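Local coordinates for esterase LipW (Mycobacterium marinum, PDB 3QH4), which is an esterase of the alpha/beta hydrolase fold that probably hydrolyses ester bonds, at residues V196-P201 against E235-R240. Numbering follows the deposited sequence.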
ATOM      1  N   VAL A 196       2.597   1.130   6.771  1.00  3.29           N
ATOM      2  CA  VAL A 196       3.158   0.412   7.897  1.00  3.85           C
ATOM      3  C   VAL A 196       4.681   0.590   7.781  1.00  4.19           C
ATOM      4  O   VAL A 196       5.254   0.230   6.745  1.00  5.05           O
ATOM      5  CB  VAL A 196       2.734  -1.067   7.786  1.00  3.63           C
ATOM      6  CG1 VAL A 196       3.532  -1.890   8.787  1.00  6.24           C
ATOM      7  CG2 VAL A 196       1.202  -1.169   8.055  1.00  5.07           C
ATOM      8  N   LEU A 197       5.334   1.126   8.821  1.00  3.79           N
ATOM      9  CA  LEU A 197       6.742   1.508   8.717  1.00  4.23           C
ATOM     10  C   LEU A 197       7.651   1.017   9.815  1.00  5.33           C
ATOM     11  O   LEU A 197       8.836   0.817   9.557  1.00  5.08           O
ATOM     12  CB  LEU A 197       6.866   3.054   8.630  1.00  3.70           C
ATOM     13  CG  LEU A 197       6.282   3.643   7.355  1.00  4.52           C
ATOM     14  CD1 LEU A 197       6.236   5.133   7.514  1.00  5.75           C
ATOM     15  CD2 LEU A 197       7.158   3.273   6.180  1.00  6.57           C
ATOM     16  N   ASP A 198       7.118   0.797  11.015  1.00  5.28           N
ATOM     17  CA  ASP A 198       8.001   0.589  12.153  1.00  6.98           C
ATOM     18  C   ASP A 198       7.389  -0.371  13.165  1.00  6.82           C
ATOM     19  O   ASP A 198       6.293  -0.118  13.687  1.00  7.10           O
ATOM     20  CB  ASP A 198       8.307   1.945  12.810  1.00  7.47           C
ATOM     21  CG  ASP A 198       9.579   1.929  13.675  1.00 10.46           C
ATOM     22  OD1 ASP A 198       9.985   0.869  14.180  1.00  7.86           O
ATOM     23  OD2 ASP A 198      10.200   3.010  13.856  1.00 17.17           O
ATOM     24  N   ASP A 199       8.096  -1.465  13.453  1.00  6.75           N
ATOM     25  CA  ASP A 199       7.602  -2.405  14.470  1.00  6.43           C
ATOM     26  C   ASP A 199       7.680  -1.852  15.893  1.00  7.15           C
ATOM     27  O   ASP A 199       7.006  -2.346  16.796  1.00  7.88           O
ATOM     28  CB  ASP A 199       8.391  -3.712  14.394  1.00  6.43           C
ATOM     29  CG  ASP A 199       9.835  -3.504  14.747  1.00  7.24           C
ATOM     30  OD1 ASP A 199      10.512  -2.768  13.992  1.00  7.04           O
ATOM     31  OD2 ASP A 199      10.271  -4.084  15.778  1.00  7.31           O
ATOM     32  N   ARG A 200       8.495  -0.831  16.103  1.00  7.59           N
ATOM     33  CA  ARG A 200       8.654  -0.260  17.439  1.00  8.98           C
ATOM     34  C   ARG A 200       7.385   0.525  17.778  1.00 10.23           C
ATOM     35  O   ARG A 200       6.889   1.247  16.957  1.00 10.25           O
ATOM     36  CB  ARG A 200       9.886   0.646  17.453  1.00  8.61           C
ATOM     37  CG  ARG A 200      11.212  -0.161  17.219  1.00  8.57           C
ATOM     38  CD  ARG A 200      12.397   0.785  17.092  1.00 12.04           C
ATOM     39  NE  ARG A 200      12.357   1.491  15.818  1.00 10.23           N
ATOM     40  CZ  ARG A 200      13.306   2.302  15.350  1.00 12.78           C
ATOM     41  NH1 ARG A 200      14.435   2.505  16.028  1.00 10.48           N
ATOM     42  NH2 ARG A 200      13.141   2.888  14.168  1.00 11.55           N
ATOM     43  N   PRO A 201       6.863   0.377  18.995  1.00 11.98           N
ATOM     44  CA  PRO A 201       5.590   1.055  19.354  1.00 12.97           C
ATOM     45  C   PRO A 201       5.714   2.580  19.383  1.00 11.73           C
ATOM     46  O   PRO A 201       6.758   3.116  19.692  1.00 13.37           O
ATOM     47  CB  PRO A 201       5.289   0.528  20.761  1.00 14.92           C
ATOM     48  CG  PRO A 201       6.143  -0.739  20.907  1.00 16.27           C
ATOM     49  CD  PRO A 201       7.369  -0.499  20.068  1.00 13.87           C
ATOM     50  N   GLU A 235      16.091  -3.797   6.596  1.00 10.52           N
ATOM     51  CA  GLU A 235      15.614  -4.546   5.419  1.00 12.23           C
ATOM     52  C   GLU A 235      14.176  -5.036   5.540  1.00 10.92           C
ATOM     53  O   GLU A 235      13.455  -5.074   4.543  1.00 11.95           O
ATOM     54  CB  GLU A 235      16.544  -5.709   5.071  1.00 13.03           C
ATOM     55  CG  GLU A 235      17.950  -5.242   4.581  1.00 19.31           C
ATOM     56  CD  GLU A 235      18.811  -4.644   5.688  1.00 24.05           C
ATOM     57  OE1 GLU A 235      18.843  -5.193   6.810  1.00 25.42           O
ATOM     58  OE2 GLU A 235      19.474  -3.622   5.426  1.00 28.08           O
ATOM     59  N   SER A 236      13.735  -5.381   6.749  1.00  9.30           N
ATOM     60  CA  SER A 236      12.331  -5.779   6.923  1.00  7.78           C
ATOM     61  C   SER A 236      11.432  -4.639   7.392  1.00  7.94           C
ATOM     62  O   SER A 236      10.214  -4.689   7.225  1.00  8.17           O
ATOM     63  CB  SER A 236      12.219  -6.959   7.901  1.00  7.97           C
ATOM     64  OG  SER A 236      12.973  -6.728   9.092  1.00  7.83           O
ATOM     65  N   VAL A 237      12.050  -3.613   7.972  1.00  6.34           N
ATOM     66  CA  VAL A 237      11.320  -2.535   8.678  1.00  5.59           C
ATOM     67  C   VAL A 237      11.866  -1.214   8.173  1.00  6.28           C
ATOM     68  O   VAL A 237      12.882  -0.736   8.664  1.00  6.60           O
ATOM     69  CB  VAL A 237      11.545  -2.624  10.203  1.00  4.34           C
ATOM     70  CG1 VAL A 237      10.694  -1.569  10.938  1.00  6.57           C
ATOM     71  CG2 VAL A 237      11.202  -4.094  10.748  1.00  4.47           C
ATOM     72  N   PRO A 238      11.210  -0.603   7.174  1.00  7.24           N
ATOM     73  CA  PRO A 238      11.790   0.605   6.591  1.00  6.90           C
ATOM     74  C   PRO A 238      12.050   1.734   7.594  1.00  6.91           C
ATOM     75  O   PRO A 238      13.049   2.477   7.439  1.00  7.36           O
ATOM     76  CB  PRO A 238      10.758   1.002   5.507  1.00  7.56           C
ATOM     77  CG  PRO A 238      10.146  -0.282   5.101  1.00  7.88           C
ATOM     78  CD  PRO A 238      10.029  -1.065   6.416  1.00  7.44           C
ATOM     79  N   GLY A 239      11.219   1.856   8.643  1.00  6.64           N
ATOM     80  CA  GLY A 239      11.372   2.923   9.586  1.00  7.94           C
ATOM     81  C   GLY A 239      12.639   2.786  10.415  1.00  7.88           C
ATOM     82  O   GLY A 239      13.096   3.768  11.008  1.00  9.94           O
ATOM     83  N   ARG A 240      13.224   1.587  10.440  1.00  7.21           N
ATOM     84  CA  ARG A 240      14.526   1.424  11.123  1.00  8.24           C
ATOM     85  C   ARG A 240      15.764   1.846  10.301  1.00  8.84           C
ATOM     86  O   ARG A 240      16.895   1.878  10.848  1.00  9.15           O
ATOM     87  CB  ARG A 240      14.704  -0.020  11.634  1.00  8.19           C
ATOM     88  CG  ARG A 240      13.812  -0.350  12.834  1.00  6.96           C
ATOM     89  CD  ARG A 240      14.012  -1.821  13.184  1.00  6.02           C
ATOM     90  NE  ARG A 240      13.229  -2.279  14.336  1.00  3.99           N
ATOM     91  CZ  ARG A 240      13.679  -2.373  15.591  1.00  5.60           C
ATOM     92  NH1 ARG A 240      14.878  -1.922  15.920  1.00  8.12           N
ATOM     93  NH2 ARG A 240      12.907  -2.898  16.538  1.00  4.70           N
TER
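Asp199 CG sits between its own backbone N and carbonyl carbon (chi1 65°), and Arg240 reaches it with a chain extended from CG to NE. The two groups meet side-on. Arg240 NE gives a nearly straight bond to Asp199 OD1 at 2.8 Å, and Arg240 NH2 another to Asp199 OD2 at 3.0 Å. Both oxygens use their syn lone pairs, and the paired bonds hold carboxylate and guanidinium nearly coplanar. Arg200 bends at chi3 (-72°) and also grips Asp198 side-on, with NE straight onto OD1 and NH2 bent and tilted onto OD2. Asp198 OD1 also accepts from Arg200 N, closing an Asx turn. The two guanidiniums stack with planes 17° apart and centres 4.7 Å apart. Each has the other arginine's CG over one face, toward the rim. Their like charges are probably offset by the two carboxylates. In this alpha/beta hydrolase fold the contact joins the loop after strand 189-193 to the loop before strand 250-255. Next to the charged pairs, Gly239 N donates to Leu197 O at 2.8 Å. Val237 CG1 lies 3.3 Å from Asp199 OD1 and also packs on Leu197 O. Glu263 OE1 accepts from the backbone N of both Leu197 and Asp198.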